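Local coordinates for flagellar basal body protein (Helicobacter pylori, PDB 5NPY) that probably forms part of the flagellar hook, the curved tube that passes motor torque to the filament, at residues D228-A233 against F264-A269; V489-F494 against V499-R504. One frame throughout, in Å; residues are numbered along the deposited sequence.

Interaction 1: D228-A233 against F264-A269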
loop_
_atom_site.group_PDB
_atom_site.type_symbol
_atom_site.label_atom_id
_atom_site.label_comp_id
_atom_site.label_asym_id
_atom_site.label_seq_id
_atom_site.Cartn_x
_atom_site.Cartn_y
_atom_site.Cartn_z
ATOM N N ASP A 228 -16.410 4.189 -22.778
ATOM C CA ASP A 228 -17.473 3.195 -22.825
ATOM C C ASP A 228 -18.769 3.812 -22.263
ATOM O O ASP A 228 -18.804 4.301 -21.127
ATOM C CB ASP A 228 -17.018 1.965 -22.017
ATOM C CG ASP A 228 -18.029 0.800 -22.032
ATOM O OD1 ASP A 228 -17.637 -0.309 -21.613
ATOM O OD2 ASP A 228 -19.201 0.977 -22.425
ATOM N N ILE A 229 -19.823 3.827 -23.076
ATOM C CA ILE A 229 -21.090 4.428 -22.655
ATOM C C ILE A 229 -21.700 3.696 -21.449
ATOM O O ILE A 229 -22.466 4.295 -20.686
ATOM C CB ILE A 229 -22.059 4.478 -23.855
ATOM C CG1 ILE A 229 -23.235 5.404 -23.569
ATOM C CG2 ILE A 229 -22.560 3.075 -24.237
ATOM C CD1 ILE A 229 -24.136 5.599 -24.757
ATOM N N ASN A 230 -21.379 2.401 -21.252
ATOM C CA ASN A 230 -21.779 1.669 -20.045
ATOM C C ASN A 230 -20.961 2.060 -18.818
ATOM O O ASN A 230 -21.359 1.707 -17.697
ATOM C CB ASN A 230 -21.653 0.154 -20.257
ATOM C CG ASN A 230 -22.398 -0.657 -19.189
ATOM O OD1 ASN A 230 -23.627 -0.501 -19.027
ATOM N ND2 ASN A 230 -21.697 -1.535 -18.499
ATOM N N ALA A 231 -19.827 2.744 -19.001
ATOM C CA ALA A 231 -19.027 3.274 -17.887
ATOM C C ALA A 231 -19.464 4.690 -17.535
ATOM O O ALA A 231 -18.647 5.603 -17.363
ATOM C CB ALA A 231 -17.534 3.231 -18.223
ATOM N N LEU A 232 -20.781 4.870 -17.424
ATOM C CA LEU A 232 -21.378 6.180 -17.205
ATOM C C LEU A 232 -22.610 6.059 -16.315
ATOM O O LEU A 232 -23.119 4.964 -16.055
ATOM C CB LEU A 232 -21.765 6.834 -18.532
ATOM C CG LEU A 232 -20.615 7.261 -19.450
ATOM C CD1 LEU A 232 -21.195 7.606 -20.786
ATOM C CD2 LEU A 232 -19.861 8.449 -18.858
ATOM N N ALA A 233 -23.106 7.215 -15.872
ATOM C CA ALA A 233 -24.368 7.304 -15.151
ATOM C C ALA A 233 -24.984 8.659 -15.463
ATOM O O ALA A 233 -24.276 9.606 -15.818
ATOM C CB ALA A 233 -24.173 7.116 -13.631
ATOM N N PHE A 264 -29.374 0.072 -33.489
ATOM C CA PHE A 264 -28.025 -0.042 -32.971
ATOM C C PHE A 264 -28.079 -0.870 -31.691
ATOM O O PHE A 264 -29.074 -0.836 -30.958
ATOM C CB PHE A 264 -27.425 1.333 -32.675
ATOM C CG PHE A 264 -27.501 2.304 -33.817
ATOM C CD1 PHE A 264 -27.682 1.873 -35.121
ATOM C CD2 PHE A 264 -27.363 3.658 -33.583
ATOM C CE1 PHE A 264 -27.737 2.773 -36.172
ATOM C CE2 PHE A 264 -27.408 4.579 -34.636
ATOM C CZ PHE A 264 -27.590 4.134 -35.934
ATOM N N THR A 265 -27.008 -1.619 -31.427
ATOM C CA THR A 265 -26.956 -2.550 -30.305
ATOM C C THR A 265 -25.639 -2.403 -29.556
ATOM O O THR A 265 -24.568 -2.421 -30.168
ATOM C CB THR A 265 -27.105 -4.005 -30.778
ATOM O OG1 THR A 265 -28.390 -4.201 -31.385
ATOM C CG2 THR A 265 -26.919 -4.973 -29.621
ATOM N N TYR A 266 -25.716 -2.300 -28.232
ATOM C CA TYR A 266 -24.507 -2.211 -27.431
ATOM C C TYR A 266 -23.787 -3.548 -27.409
ATOM O O TYR A 266 -24.400 -4.596 -27.168
ATOM C CB TYR A 266 -24.822 -1.757 -26.004
ATOM C CG TYR A 266 -23.593 -1.673 -25.125
ATOM C CD1 TYR A 266 -23.219 -2.741 -24.303
ATOM C CD2 TYR A 266 -22.785 -0.528 -25.128
ATOM C CE1 TYR A 266 -22.073 -2.674 -23.506
ATOM C CE2 TYR A 266 -21.641 -0.448 -24.320
ATOM C CZ TYR A 266 -21.300 -1.519 -23.510
ATOM O OH TYR A 266 -20.185 -1.457 -22.721
ATOM N N GLY A 267 -22.480 -3.494 -27.625
ATOM C CA GLY A 267 -21.647 -4.680 -27.618
ATOM C C GLY A 267 -20.352 -4.424 -28.366
ATOM O O GLY A 267 -20.095 -3.323 -28.855
ATOM N N ASP A 268 -19.526 -5.470 -28.426
ATOM C CA ASP A 268 -18.250 -5.438 -29.148
ATOM C C ASP A 268 -18.428 -4.781 -30.518
ATOM O O ASP A 268 -19.150 -5.306 -31.375
ATOM C CB ASP A 268 -17.691 -6.866 -29.284
ATOM C CG ASP A 268 -16.263 -6.915 -29.886
ATOM O OD1 ASP A 268 -15.507 -7.849 -29.541
ATOM O OD2 ASP A 268 -15.894 -6.043 -30.705
ATOM N N ALA A 269 -17.795 -3.623 -30.730
ATOM C CA ALA A 269 -17.991 -2.878 -31.974
ATOM C C ALA A 269 -17.607 -3.680 -33.224
ATOM O O ALA A 269 -18.065 -3.342 -34.321
ATOM C CB ALA A 269 -17.204 -1.555 -31.939
#
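Tyr266 reaches from the end of strand 260-266 to a turn built by Asp228 to Ala231, and three consecutive side chains of that turn gather round its hydroxyl end and one flank of its ring. With CG anti to the backbone N (chi1 179°), the phenol points across the gap, which is why a contact forms although the nearest CA atoms, those of Asn230 and Tyr266, lie 8.8 Å apart. Tyr266 OH donates to Asp228 OD2 at 2.6 Å. The carboxylate oxygen meets the ring at its edge, in plane, and receives the hydroxyl on its syn lone pair; the planes of carboxylate and ring are 20° apart, although the two side chains run nearly perpendicular. The same OD2 takes the backbone N of Asn230 at 2.9 Å, from above the carboxylate plane, closing an Asx turn within the type I turn. Ile229 and Tyr266 extend past one another, pointing opposite ways, with Ile229 CG2 3.6 Å from Tyr266 CE2, while Asn230 CB sits 3.3 Å from Tyr266 OH. Lys277 forms a salt bridge with Asp228 OD1 and a hydrogen bond with Tyr266 OH, so the buried acid is probably stabilised as a carboxylate. The turn follows helix 221-226 and lies against strand 370-381, near the bound tris-hydroxymethyl-methyl-ammonium; Ile229 also packs on Phe276 of strand 275-276 and Leu279 of helix 279-289.

Interaction 2: V489-F494 against V499-R504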
loop_
_atom_site.group_PDB
_atom_site.type_symbol
_atom_site.label_atom_id
_atom_site.label_comp_id
_atom_site.label_asym_id
_atom_site.label_seq_id
_atom_site.Cartn_x
_atom_site.Cartn_y
_atom_site.Cartn_z
ATOM N N VAL A 489 14.128 -11.442 23.808
ATOM C CA VAL A 489 14.163 -10.537 22.670
ATOM C C VAL A 489 13.777 -9.135 23.126
ATOM O O VAL A 489 12.746 -8.937 23.782
ATOM C CB VAL A 489 13.242 -11.052 21.554
ATOM C CG1 VAL A 489 13.187 -10.054 20.399
ATOM C CG2 VAL A 489 13.737 -12.404 21.062
ATOM N N ILE A 490 14.607 -8.155 22.775
ATOM C CA ILE A 490 14.501 -6.788 23.276
ATOM C C ILE A 490 14.031 -5.897 22.136
ATOM O O ILE A 490 14.746 -5.720 21.140
ATOM C CB ILE A 490 15.846 -6.293 23.834
ATOM C CG1 ILE A 490 16.348 -7.251 24.924
ATOM C CG2 ILE A 490 15.747 -4.825 24.320
ATOM C CD1 ILE A 490 17.699 -6.874 25.489
ATOM N N SER A 491 12.846 -5.322 22.287
ATOM C CA SER A 491 12.292 -4.406 21.303
ATOM C C SER A 491 12.078 -3.032 21.926
ATOM O O SER A 491 11.826 -2.906 23.130
ATOM C CB SER A 491 10.967 -4.922 20.753
ATOM O OG SER A 491 11.040 -6.313 20.518
ATOM N N LEU A 492 12.166 -2.007 21.092
ATOM C CA LEU A 492 11.928 -0.630 21.503
ATOM C C LEU A 492 10.689 -0.091 20.795
ATOM O O LEU A 492 10.527 -0.285 19.586
ATOM C CB LEU A 492 13.154 0.239 21.196
ATOM C CG LEU A 492 14.457 -0.250 21.844
ATOM C CD1 LEU A 492 15.639 0.640 21.489
ATOM C CD2 LEU A 492 14.301 -0.341 23.363
ATOM N N ALA A 493 9.809 0.559 21.548
ATOM C CA ALA A 493 8.672 1.272 20.984
ATOM C C ALA A 493 8.975 2.763 20.917
ATOM O O ALA A 493 9.734 3.303 21.727
ATOM C CB ALA A 493 7.400 1.054 21.804
ATOM N N PHE A 494 8.371 3.425 19.934
ATOM C CA PHE A 494 8.594 4.844 19.717
ATOM C C PHE A 494 7.261 5.559 19.546
ATOM O O PHE A 494 6.199 4.935 19.458
ATOM C CB PHE A 494 9.509 5.077 18.508
ATOM C CG PHE A 494 10.922 4.628 18.731
ATOM C CD1 PHE A 494 11.919 5.553 18.996
ATOM C CD2 PHE A 494 11.252 3.275 18.697
ATOM C CE1 PHE A 494 13.223 5.143 19.211
ATOM C CE2 PHE A 494 12.548 2.854 18.913
ATOM C CZ PHE A 494 13.536 3.785 19.165
ATOM N N VAL A 499 7.536 -0.480 16.596
ATOM C CA VAL A 499 8.109 -1.375 17.590
ATOM C C VAL A 499 9.029 -2.339 16.850
ATOM O O VAL A 499 8.557 -3.198 16.094
ATOM C CB VAL A 499 7.030 -2.137 18.368
ATOM C CG1 VAL A 499 7.660 -3.213 19.225
ATOM C CG2 VAL A 499 6.215 -1.168 19.214
ATOM N N GLU A 500 10.332 -2.192 17.050
ATOM C CA GLU A 500 11.273 -3.080 16.390
ATOM C C GLU A 500 12.206 -3.672 17.430
ATOM O O GLU A 500 12.690 -2.955 18.311
ATOM C CB GLU A 500 12.108 -2.358 15.319
ATOM C CG GLU A 500 11.290 -1.593 14.294
ATOM C CD GLU A 500 12.125 -1.107 13.125
ATOM O OE1 GLU A 500 13.362 -1.301 13.140
ATOM O OE2 GLU A 500 11.534 -0.533 12.188
ATOM N N PRO A 501 12.480 -4.967 17.352
ATOM C CA PRO A 501 13.516 -5.539 18.206
ATOM C C PRO A 501 14.869 -4.945 17.848
ATOM O O PRO A 501 15.091 -4.501 16.719
ATOM C CB PRO A 501 13.447 -7.036 17.892
ATOM C CG PRO A 501 12.882 -7.096 16.512
ATOM C CD PRO A 501 11.921 -5.958 16.415
ATOM N N VAL A 502 15.763 -4.908 18.837
ATOM C CA VAL A 502 17.129 -4.431 18.632
ATOM C C VAL A 502 18.188 -5.415 19.102
ATOM O O VAL A 502 19.344 -5.312 18.664
ATOM C CB VAL A 502 17.335 -3.060 19.318
ATOM C CG1 VAL A 502 16.260 -2.077 18.879
ATOM C CG2 VAL A 502 17.328 -3.210 20.838
ATOM N N ALA A 503 17.865 -6.364 19.985
ATOM C CA ALA A 503 18.839 -7.280 20.568
ATOM C C ALA A 503 18.100 -8.444 21.216
ATOM O O ALA A 503 16.867 -8.475 21.264
ATOM C CB ALA A 503 19.732 -6.568 21.593
ATOM N N ARG A 504 18.876 -9.419 21.698
ATOM C CA ARG A 504 18.364 -10.407 22.640
ATOM C C ARG A 504 19.463 -10.772 23.618
ATOM O O ARG A 504 20.651 -10.683 23.298
ATOM C CB ARG A 504 17.840 -11.675 21.964
ATOM C CG ARG A 504 18.908 -12.651 21.501
ATOM C CD ARG A 504 18.253 -13.777 20.723
ATOM N NE ARG A 504 17.348 -14.551 21.576
ATOM C CZ ARG A 504 16.379 -15.340 21.126
ATOM N NH1 ARG A 504 16.156 -15.457 19.824
ATOM N NH2 ARG A 504 15.620 -16.000 21.979
#
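A beta hairpin pairs strand 489-494 with the first half of strand 499-509, and a classic beta bulge interrupts its antiparallel ladder where Val502 and Ala503 both face Ile490. Ile490 O accepts from Val502 N at 2.6 Å, the donor lying nearly along the C=O axis, and more weakly from Ala503 N at 3.4 Å. Ile490 N returns a bond to Ala503 O. Beyond the bulge the pairing resumes with Ser491 and Pro501, a non-hydrogen-bonded pair that suits a proline with no N-H to give and brings the two CA atoms to 3.5 Å, then with Leu492 and Glu500, whose backbone N and O atoms bond both ways.

Val502, displaced by the bulge, still meets the side chains of Ile490 and Leu492: its CG1 lies 3.8 Å from Leu492 CD1, the side chains at about a right angle, and its CG2 comes to Ile490 CG2. Val489 and Pro501 share a face, with Val489 CG1 alongside Pro501 CB at 3.9 Å. Val489 CG2, anti to the carbonyl carbon, sits over the centre of the Arg504 guanidinium, 3.9 Å above the plane. Trp546 adds a cation-pi contact to Arg504. The bulge thus seats two residues opposite one without losing the ladder, and the methyl over the guanidinium gives its flat face apolar cover, while Arg504 NH1 finds a polar partner in Leu169 O.

Both contacts are buried, yet they share no strand and lie on opposite sides of the chain's centre, about 57 Å apart between centres. Interaction 1 is small, 142 Å² against 532 Å², and joins a loop to the end of a strand through side chains alone, with a single side-chain hydrogen bond across it. Interaction 2 joins strands with four residues between them, and rests on a backbone ladder with apolar packing on both faces. A bound ligand lies near the first, whereas the second is part of the strand framework itself. Charge enters interaction 1 through Asp228, paired with Lys277 outside the two segments, and interaction 2 through Arg504 at one end of the ladder.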